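Local coordinates for putative major capsid protein (Cafeteriavirus-dependent mavirus, PDB 6G44), which probably builds the capsid shell of the virophage, its double jelly-roll subunits grouping in threes, at residues R74-F79 against D199-E204; K99-N104 against A140-C145; D364-I369 against L433-Y438. One frame throughout, in Å; residues are numbered along the deposited sequence.

Contact 1: residues R74-F79 against D199-E204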
loop_
_atom_site.group_PDB
_atom_site.type_symbol
_atom_site.label_atom_id
_atom_site.label_comp_id
_atom_site.label_asym_id
_atom_site.label_seq_id
_atom_site.Cartn_x
_atom_site.Cartn_y
_atom_site.Cartn_z
ATOM N N ARG C 74 4.990 -25.782 -3.618
ATOM C CA ARG C 74 3.794 -25.505 -2.862
ATOM C C ARG C 74 3.062 -26.793 -2.528
ATOM O O ARG C 74 3.235 -27.817 -3.203
ATOM C CB ARG C 74 2.834 -24.572 -3.639
ATOM C CG ARG C 74 3.495 -23.285 -4.116
ATOM C CD ARG C 74 2.535 -22.375 -4.856
ATOM N NE ARG C 74 1.598 -21.668 -3.984
ATOM C CZ ARG C 74 1.859 -20.524 -3.359
ATOM N NH1 ARG C 74 0.915 -19.985 -2.619
ATOM N NH2 ARG C 74 3.041 -19.941 -3.453
ATOM N N LEU C 75 2.230 -26.734 -1.516
ATOM C CA LEU C 75 1.329 -27.814 -1.178
ATOM C C LEU C 75 -0.107 -27.379 -1.398
ATOM O O LEU C 75 -0.526 -26.314 -0.909
ATOM C CB LEU C 75 1.536 -28.220 0.284
ATOM C CG LEU C 75 2.921 -28.742 0.637
ATOM C CD1 LEU C 75 3.136 -28.877 2.140
ATOM C CD2 LEU C 75 3.186 -30.093 -0.037
ATOM N N ARG C 76 -0.880 -28.200 -2.112
ATOM C CA ARG C 76 -2.296 -27.977 -2.343
ATOM C C ARG C 76 -3.043 -28.973 -1.470
ATOM O O ARG C 76 -2.891 -30.187 -1.673
ATOM C CB ARG C 76 -2.687 -28.133 -3.822
ATOM C CG ARG C 76 -4.183 -27.958 -4.100
ATOM C CD ARG C 76 -4.545 -28.573 -5.455
ATOM N NE ARG C 76 -5.922 -28.308 -5.868
ATOM C CZ ARG C 76 -6.997 -29.048 -5.572
ATOM N NH1 ARG C 76 -6.922 -30.130 -4.787
ATOM N NH2 ARG C 76 -8.187 -28.670 -6.054
ATOM N N VAL C 77 -3.808 -28.470 -0.518
ATOM C CA VAL C 77 -4.627 -29.319 0.361
ATOM C C VAL C 77 -6.071 -29.086 0.067
ATOM O O VAL C 77 -6.487 -27.955 -0.227
ATOM C CB VAL C 77 -4.347 -29.135 1.850
ATOM C CG1 VAL C 77 -2.919 -29.528 2.200
ATOM C CG2 VAL C 77 -4.701 -27.734 2.322
ATOM N N SER C 78 -6.859 -30.158 0.126
ATOM C CA SER C 78 -8.288 -30.058 0.033
ATOM C C SER C 78 -8.908 -30.950 1.089
ATOM O O SER C 78 -8.366 -32.008 1.399
ATOM C CB SER C 78 -8.799 -30.395 -1.358
ATOM O OG SER C 78 -8.553 -31.722 -1.678
ATOM N N PHE C 79 -10.002 -30.491 1.670
ATOM C CA PHE C 79 -10.685 -31.277 2.688
ATOM C C PHE C 79 -12.051 -30.703 2.932
ATOM O O PHE C 79 -12.374 -29.591 2.481
ATOM C CB PHE C 79 -9.883 -31.271 3.986
ATOM C CG PHE C 79 -9.595 -29.875 4.517
ATOM C CD1 PHE C 79 -10.499 -29.231 5.356
ATOM C CD2 PHE C 79 -8.443 -29.197 4.123
ATOM C CE1 PHE C 79 -10.239 -27.943 5.827
ATOM C CE2 PHE C 79 -8.179 -27.908 4.584
ATOM C CZ PHE C 79 -9.084 -27.294 5.429
ATOM N N ASP C 199 -16.217 -27.317 2.246
ATOM C CA ASP C 199 -15.077 -27.797 1.484
ATOM C C ASP C 199 -14.100 -26.630 1.330
ATOM O O ASP C 199 -14.517 -25.492 1.052
ATOM C CB ASP C 199 -15.480 -28.263 0.085
ATOM C CG ASP C 199 -16.572 -29.322 0.095
ATOM O OD1 ASP C 199 -16.722 -30.040 1.119
ATOM O OD2 ASP C 199 -17.288 -29.420 -0.926
ATOM N N PHE C 200 -12.828 -26.909 1.512
ATOM C CA PHE C 200 -11.731 -25.928 1.332
ATOM C C PHE C 200 -10.675 -26.475 0.377
ATOM O O PHE C 200 -10.400 -27.687 0.359
ATOM C CB PHE C 200 -11.015 -25.668 2.649
ATOM C CG PHE C 200 -11.829 -24.955 3.690
ATOM C CD1 PHE C 200 -11.811 -23.582 3.766
ATOM C CD2 PHE C 200 -12.576 -25.660 4.628
ATOM C CE1 PHE C 200 -12.510 -22.928 4.734
ATOM C CE2 PHE C 200 -13.312 -25.005 5.590
ATOM C CZ PHE C 200 -13.259 -23.623 5.668
ATOM N N VAL C 201 -10.028 -25.581 -0.369
ATOM C CA VAL C 201 -8.824 -25.884 -1.142
ATOM C C VAL C 201 -7.841 -24.751 -0.864
ATOM O O VAL C 201 -8.210 -23.574 -1.046
ATOM C CB VAL C 201 -9.063 -25.973 -2.646
ATOM C CG1 VAL C 201 -7.796 -26.365 -3.360
ATOM C CG2 VAL C 201 -10.147 -26.976 -2.975
ATOM N N VAL C 202 -6.642 -25.080 -0.444
ATOM C CA VAL C 202 -5.579 -24.068 -0.167
ATOM C C VAL C 202 -4.290 -24.507 -0.832
ATOM O O VAL C 202 -3.869 -25.668 -0.646
ATOM C CB VAL C 202 -5.327 -23.903 1.343
ATOM C CG1 VAL C 202 -4.142 -22.979 1.622
ATOM C CG2 VAL C 202 -6.592 -23.411 2.021
ATOM N N ASP C 203 -3.636 -23.594 -1.559
ATOM C CA ASP C 203 -2.351 -23.835 -2.256
ATOM C C ASP C 203 -1.350 -22.854 -1.624
ATOM O O ASP C 203 -1.416 -21.648 -1.917
ATOM C CB ASP C 203 -2.541 -23.588 -3.767
ATOM C CG ASP C 203 -1.299 -23.830 -4.614
ATOM O OD1 ASP C 203 -0.180 -23.762 -4.090
ATOM O OD2 ASP C 203 -1.450 -24.066 -5.862
ATOM N N GLU C 204 -0.446 -23.356 -0.797
ATOM C CA GLU C 204 0.460 -22.541 0.038
ATOM C C GLU C 204 1.915 -23.009 -0.148
ATOM O O GLU C 204 2.188 -24.216 -0.220
ATOM C CB GLU C 204 0.019 -22.680 1.502
ATOM C CG GLU C 204 0.831 -21.898 2.522
ATOM C CD GLU C 204 0.162 -21.817 3.886
ATOM O OE1 GLU C 204 -1.079 -21.632 3.932
ATOM O OE2 GLU C 204 0.885 -21.943 4.910
#
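Two neighbouring strands of the N-terminal jelly roll, 74-84 and 195-205, run antiparallel and form a regular ladder between 74-79 and 199-204. Val77 and Val202 make a typical rung as a hydrogen-bonded pair: Val77 N gives its proton to Val202 O at 2.8 Å, and Val202 N returns one to Val77 O at 2.9 Å. Leu75 with Glu204 and Phe79 with Phe200 repeat the pattern, while the non-hydrogen-bonded pairs Arg76-Asp203 and Ser78-Val201 lie between them and bring CA-H groups against carbonyl oxygens.

On one face, Leu75, Val77, Phe79, Phe200 and Val202 are buried, as is Glu204, whose carboxylate is satisfied by Ser143 OG and Asn104 ND2. Phe79 takes the crowded rotamer (chi1 56°), with CG between its own N and carbonyl carbon, which swings the ring across to Phe200. CB of Phe200 sits over one face of that ring, 4.1 Å from its centroid, a CH-pi contact; the two rings are nearly parallel but slid so far that they barely overlap, with CE1 of Phe79 3.5 Å from CD2 of Phe200.

On the other face the extended Arg76 lays its guanidinium over Val201, CZ to CG1 3.6 Å. At the ladder's end Arg74, bent at chi3 (75°), grips Asp203 side-on. Its NE forms a salt bridge to Asp203 OD1 at 2.7 Å, rather bent (139° at the proton) and entering from above the carboxylate plane, while NH1 reaches Asp203 O at 2.9 Å.

The Leu75/Val77/Val202 face packs on helix 102-105 and strand 96-98; the Arg76/Asp203 face meets the second subunit, whose Glu374 packs on Arg76 and Gln376 on Asp203. Strand 258-273 flanks 74-79 and strand 183-186 flanks 199-204, so the pair is internal to the antiparallel sheet of a viral jelly roll.

Contact 2: residues K99-N104 against A140-C145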
loop_
_atom_site.group_PDB
_atom_site.type_symbol
_atom_site.label_atom_id
_atom_site.label_comp_id
_atom_site.label_asym_id
_atom_site.label_seq_id
_atom_site.Cartn_x
_atom_site.Cartn_y
_atom_site.Cartn_z
ATOM N N LYS C 99 -7.182 -20.080 9.831
ATOM C CA LYS C 99 -6.092 -19.429 10.564
ATOM C C LYS C 99 -5.008 -18.986 9.591
ATOM O O LYS C 99 -4.991 -19.426 8.435
ATOM C CB LYS C 99 -5.560 -20.348 11.671
ATOM C CG LYS C 99 -6.605 -20.587 12.761
ATOM C CD LYS C 99 -6.035 -21.335 13.941
ATOM C CE LYS C 99 -7.066 -21.521 15.038
ATOM N NZ LYS C 99 -6.458 -22.176 16.214
ATOM N N SER C 100 -4.133 -18.076 10.036
ATOM C CA SER C 100 -3.023 -17.578 9.218
ATOM C C SER C 100 -2.079 -18.718 8.811
ATOM O O SER C 100 -1.638 -19.469 9.665
ATOM C CB SER C 100 -2.254 -16.512 10.014
ATOM O OG SER C 100 -3.138 -15.478 10.451
ATOM N N PHE C 101 -1.751 -18.817 7.537
ATOM C CA PHE C 101 -0.778 -19.815 7.033
ATOM C C PHE C 101 -1.171 -21.235 7.462
ATOM O O PHE C 101 -0.400 -21.926 8.135
ATOM C CB PHE C 101 0.667 -19.467 7.427
ATOM C CG PHE C 101 1.006 -18.036 7.124
ATOM C CD1 PHE C 101 1.351 -17.694 5.849
ATOM C CD2 PHE C 101 0.864 -17.043 8.081
ATOM C CE1 PHE C 101 1.579 -16.387 5.499
ATOM C CE2 PHE C 101 1.075 -15.708 7.734
ATOM C CZ PHE C 101 1.428 -15.386 6.441
ATOM N N PRO C 102 -2.380 -21.636 7.078
ATOM C CA PRO C 102 -2.917 -22.901 7.650
ATOM C C PRO C 102 -2.164 -24.152 7.236
ATOM O O PRO C 102 -2.183 -25.142 7.984
ATOM C CB PRO C 102 -4.354 -22.930 7.145
ATOM C CG PRO C 102 -4.307 -22.140 5.872
ATOM C CD PRO C 102 -3.336 -21.019 6.142
ATOM N N VAL C 103 -1.513 -24.137 6.085
ATOM C CA VAL C 103 -0.703 -25.291 5.674
ATOM C C VAL C 103 0.531 -25.378 6.531
ATOM O O VAL C 103 0.797 -26.427 7.126
ATOM C CB VAL C 103 -0.380 -25.293 4.177
ATOM C CG1 VAL C 103 0.646 -26.368 3.802
ATOM C CG2 VAL C 103 -1.664 -25.431 3.378
ATOM N N ASN C 104 1.317 -24.313 6.631
ATOM C CA ASN C 104 2.546 -24.397 7.434
ATOM C C ASN C 104 2.265 -24.540 8.942
ATOM O O ASN C 104 3.045 -25.198 9.652
ATOM C CB ASN C 104 3.497 -23.240 7.099
ATOM C CG ASN C 104 4.128 -23.421 5.750
ATOM O OD1 ASN C 104 5.069 -24.195 5.604
ATOM N ND2 ASN C 104 3.625 -22.681 4.735
ATOM N N ALA C 140 1.648 -12.623 1.149
ATOM C CA ALA C 140 0.469 -12.908 0.337
ATOM C C ALA C 140 0.767 -13.846 -0.820
ATOM O O ALA C 140 -0.122 -14.528 -1.283
ATOM C CB ALA C 140 -0.185 -11.608 -0.176
ATOM N N LEU C 141 2.008 -13.864 -1.290
ATOM C CA LEU C 141 2.406 -14.852 -2.297
ATOM C C LEU C 141 2.623 -16.229 -1.666
ATOM O O LEU C 141 2.537 -17.256 -2.343
ATOM C CB LEU C 141 3.665 -14.427 -3.022
ATOM C CG LEU C 141 3.574 -13.146 -3.844
ATOM C CD1 LEU C 141 4.943 -12.834 -4.438
ATOM C CD2 LEU C 141 2.541 -13.268 -4.933
ATOM N N LEU C 142 2.949 -16.242 -0.380
ATOM C CA LEU C 142 3.184 -17.478 0.369
ATOM C C LEU C 142 1.875 -18.229 0.616
ATOM O O LEU C 142 1.781 -19.446 0.368
ATOM C CB LEU C 142 3.919 -17.136 1.668
ATOM C CG LEU C 142 4.715 -18.213 2.409
ATOM C CD1 LEU C 142 5.618 -17.571 3.439
ATOM C CD2 LEU C 142 3.797 -19.210 3.093
ATOM N N SER C 143 0.852 -17.527 1.097
ATOM C CA SER C 143 -0.430 -18.161 1.439
ATOM C C SER C 143 -1.580 -17.240 1.081
ATOM O O SER C 143 -1.443 -16.002 1.242
ATOM C CB SER C 143 -0.497 -18.415 2.945
ATOM O OG SER C 143 -1.720 -18.984 3.357
ATOM N N PRO C 144 -2.742 -17.799 0.712
ATOM C CA PRO C 144 -3.968 -17.000 0.564
ATOM C C PRO C 144 -4.451 -16.447 1.904
ATOM O O PRO C 144 -5.272 -15.523 1.933
ATOM C CB PRO C 144 -4.994 -17.983 -0.035
ATOM C CG PRO C 144 -4.485 -19.323 0.443
ATOM C CD PRO C 144 -2.981 -19.228 0.418
ATOM N N CYS C 145 -3.991 -17.014 3.011
ATOM C CA CYS C 145 -4.430 -16.578 4.336
ATOM C C CYS C 145 -3.241 -15.937 5.025
ATOM O O CYS C 145 -2.650 -16.522 5.945
ATOM C CB CYS C 145 -4.915 -17.795 5.117
ATOM S SG CYS C 145 -6.437 -18.476 4.420
#
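Phe101 takes left-handed backbone angles just ahead of Pro102 and meets Cys145 twice. Its N-H points at Cys145 O, 2.9 Å from N, straight (160°) and in the carbonyl plane. With CG anti to its own carbonyl carbon (chi1 -49°), the ring folds back so that the same oxygen lies above its centre. One carbonyl oxygen thus takes the N-H and lies over the ring of the same residue.

Ser143, the first residue to leave helix 136-142, approaches the ring obliquely, its CB 3.5 Å from Phe101 CD1. Its hydroxyl is anti to the backbone N (chi1 178°), which places OG where it accepts the N-H of Cys145 at 3.0 Å, an ST turn just where the chain leaves the helix. OG is also bonded to Glu204 OE1, so this buried hydroxyl is held on two sides. Leu142 has CG anti to its N, and its CD2 touches both Phe101 CD1 (4.0 Å) and Asn104 ND2 (3.8 Å). The amide itself is held by hydrogen bonds, ND2 to Glu204 OE2 and Ala205 O, OD1 from Val207 N. On the backbone side of Phe101, Pro102 CD packs on Cys145 CB at 3.7 Å.

The contact is buried, joining the end of helix 136-142 to the start of the short helix 102-105. Helix 123-130 supplies Ile127 against Phe101 and Asn104, while strand 195-205 presents Glu204 to both segments.

Contact 3: residues D364-I369 against L433-Y438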
loop_
_atom_site.group_PDB
_atom_site.type_symbol
_atom_site.label_atom_id
_atom_site.label_comp_id
_atom_site.label_asym_id
_atom_site.label_seq_id
_atom_site.Cartn_x
_atom_site.Cartn_y
_atom_site.Cartn_z
ATOM N N ASP C 364 27.763 -12.923 27.738
ATOM C CA ASP C 364 29.058 -13.110 28.426
ATOM C C ASP C 364 29.034 -12.287 29.733
ATOM O O ASP C 364 28.071 -12.419 30.487
ATOM C CB ASP C 364 30.213 -12.795 27.455
ATOM C CG ASP C 364 30.211 -13.692 26.223
ATOM O OD1 ASP C 364 29.611 -14.781 26.273
ATOM O OD2 ASP C 364 30.849 -13.315 25.208
ATOM N N SER C 365 30.019 -11.419 29.994
ATOM C CA SER C 365 30.071 -10.635 31.235
ATOM C C SER C 365 29.212 -9.376 31.210
ATOM O O SER C 365 29.142 -8.661 32.204
ATOM C CB SER C 365 31.519 -10.211 31.533
ATOM O OG SER C 365 32.361 -11.333 31.650
ATOM N N ASP C 366 28.568 -9.091 30.074
ATOM C CA ASP C 366 27.822 -7.853 29.876
ATOM C C ASP C 366 26.352 -8.086 30.238
ATOM O O ASP C 366 25.662 -8.832 29.542
ATOM C CB ASP C 366 27.959 -7.453 28.409
ATOM C CG ASP C 366 27.695 -6.005 28.157
ATOM O OD1 ASP C 366 26.917 -5.361 28.897
ATOM O OD2 ASP C 366 28.283 -5.491 27.191
ATOM N N VAL C 367 25.884 -7.442 31.301
ATOM C CA VAL C 367 24.579 -7.730 31.905
ATOM C C VAL C 367 23.623 -6.540 31.834
ATOM O O VAL C 367 24.039 -5.392 31.706
ATOM C CB VAL C 367 24.717 -8.171 33.378
ATOM C CG1 VAL C 367 25.632 -9.388 33.470
ATOM C CG2 VAL C 367 25.254 -7.047 34.257
ATOM N N GLY C 368 22.332 -6.847 31.906
ATOM C CA GLY C 368 21.289 -5.820 32.039
ATOM C C GLY C 368 21.046 -5.000 30.784
ATOM O O GLY C 368 20.517 -3.888 30.865
ATOM N N ILE C 369 21.410 -5.539 29.626
ATOM C CA ILE C 369 21.307 -4.745 28.392
ATOM C C ILE C 369 19.810 -4.597 28.060
ATOM O O ILE C 369 19.055 -5.572 28.133
ATOM C CB ILE C 369 22.037 -5.402 27.213
ATOM C CG1 ILE C 369 23.519 -5.644 27.565
ATOM C CG2 ILE C 369 21.912 -4.531 25.952
ATOM C CD1 ILE C 369 24.124 -6.771 26.757
ATOM N N LEU C 433 22.739 -4.499 20.554
ATOM C CA LEU C 433 23.129 -4.587 21.979
ATOM C C LEU C 433 24.215 -3.600 22.393
ATOM O O LEU C 433 24.401 -3.405 23.592
ATOM C CB LEU C 433 23.619 -6.012 22.289
ATOM C CG LEU C 433 22.591 -7.143 22.092
ATOM C CD1 LEU C 433 23.297 -8.487 22.158
ATOM C CD2 LEU C 433 21.478 -7.097 23.123
ATOM N N GLY C 434 24.928 -2.994 21.438
ATOM C CA GLY C 434 25.971 -2.036 21.762
ATOM C C GLY C 434 27.044 -2.612 22.655
ATOM O O GLY C 434 27.530 -1.932 23.566
ATOM N N LEU C 435 27.463 -3.845 22.375
ATOM C CA LEU C 435 28.370 -4.553 23.274
ATOM C C LEU C 435 29.741 -3.920 23.252
ATOM O O LEU C 435 30.248 -3.516 22.197
ATOM C CB LEU C 435 28.498 -6.032 22.890
ATOM C CG LEU C 435 27.231 -6.897 22.969
ATOM C CD1 LEU C 435 27.449 -8.255 22.335
ATOM C CD2 LEU C 435 26.772 -7.091 24.402
ATOM N N LYS C 436 30.350 -3.844 24.427
ATOM C CA LYS C 436 31.725 -3.375 24.473
ATOM C C LYS C 436 32.670 -4.365 23.774
ATOM O O LYS C 436 33.692 -3.943 23.212
ATOM C CB LYS C 436 32.174 -3.006 25.894
ATOM C CG LYS C 436 32.183 -4.113 26.926
ATOM C CD LYS C 436 32.784 -3.627 28.257
ATOM C CE LYS C 436 34.284 -3.385 28.155
ATOM N NZ LYS C 436 34.941 -3.213 29.480
ATOM N N ASP C 437 32.322 -5.653 23.783
ATOM C CA ASP C 437 33.117 -6.664 23.076
ATOM C C ASP C 437 32.811 -6.588 21.576
ATOM O O ASP C 437 31.828 -7.163 21.107
ATOM C CB ASP C 437 32.852 -8.056 23.639
ATOM C CG ASP C 437 33.759 -9.113 23.039
ATOM O OD1 ASP C 437 34.494 -8.780 22.091
ATOM O OD2 ASP C 437 33.720 -10.244 23.544
ATOM N N TYR C 438 33.650 -5.844 20.853
ATOM C CA TYR C 438 33.535 -5.648 19.402
ATOM C C TYR C 438 33.659 -6.951 18.607
ATOM O O TYR C 438 33.301 -6.969 17.426
ATOM C CB TYR C 438 34.543 -4.606 18.900
ATOM C CG TYR C 438 35.954 -4.852 19.382
ATOM C CD1 TYR C 438 36.760 -5.806 18.767
ATOM C CD2 TYR C 438 36.484 -4.134 20.474
ATOM C CE1 TYR C 438 38.051 -6.050 19.210
ATOM C CE2 TYR C 438 37.770 -4.374 20.929
ATOM C CZ TYR C 438 38.559 -5.330 20.294
ATOM O OH TYR C 438 39.847 -5.608 20.713
HETATM O O HOH W 1 31.860 -10.910 25.328
HETATM O O HOH W 2 30.477 -6.870 25.810
HETATM O O HOH W 3 28.046 -3.067 26.773
#
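Water carries every polar link between 364-369 and 433-438: no direct hydrogen bond joins them, and two carboxylates share a single water molecule. Asp364 OD2 and Asp437 OD2 stand 4.5 Å apart, a pair that would be expected to repel if both are ionised, but water 1 gives a proton to each, at 2.6 Å to Asp364 OD2 and 2.7 Å to Asp437 OD2. Both of its protons are thus spent on negative groups, which should ease the repulsion; Lys446, in a long and weak ion pair with Asp437, may add to that. The remaining carboxylate oxygens are tied to backbone, Asp364 OD1 to Asn449 N and Asp437 OD1 to Asn439 N.

Asp366 holds the middle. Its CG is anti to the backbone N (chi1 -159°), which puts OD2 beside Leu435 and Lys436, where it takes two waters. Water 2 donates to Asp366 OD2 at 2.9 Å and accepts from Asp437 N at 3.0 Å, bridging acid to backbone; water 3 lies only 2.5 Å from the same oxygen and has a weak bond to Lys436 N. A methyl group, CD2 of Leu435, packs against OD2 too.

Next to the waters the contact turns apolar. Ile369 crosses both leucines at about a right angle, CD1 meeting Leu435 CD2 at 3.6 Å and CG2 meeting Leu433 CD2 at 3.8 Å. A G1 beta bulge, in which Gly368 and Ile369 both face Ile361, shapes the strand here; the positive phi of Gly368 suits glycine.

Strand 366-369 is an outermost strand of a four-stranded antiparallel sheet, paired with 355-363, whose Ile361 and Val363 also touch Leu433. The loop 433-438 leads from strand 425-428 to strand 448-457, and Ser40 of the third subunit packs on Ile369.

Overall arrangement
Contacts 1 and 2 form one continuous region of the N-terminal jelly roll, their centres 10 Å apart. Along the chain contact 2 is nested inside the loop that contact 1 closes, so the long mixed insertion between strands 74-84 and 195-205, which carries helices and short strands, folds back onto the buried face of their sheet. Contact 3 comes later, in the C-terminal half and on a different sheet; its centre is about 47 Å from that of contact 1, across the chain's centre, and 38 Å from that of contact 2. Contact 1 adjoins the second subunit and contact 3 the third, so these two meet different neighbours in the trimer, while contact 2 lies in the interior.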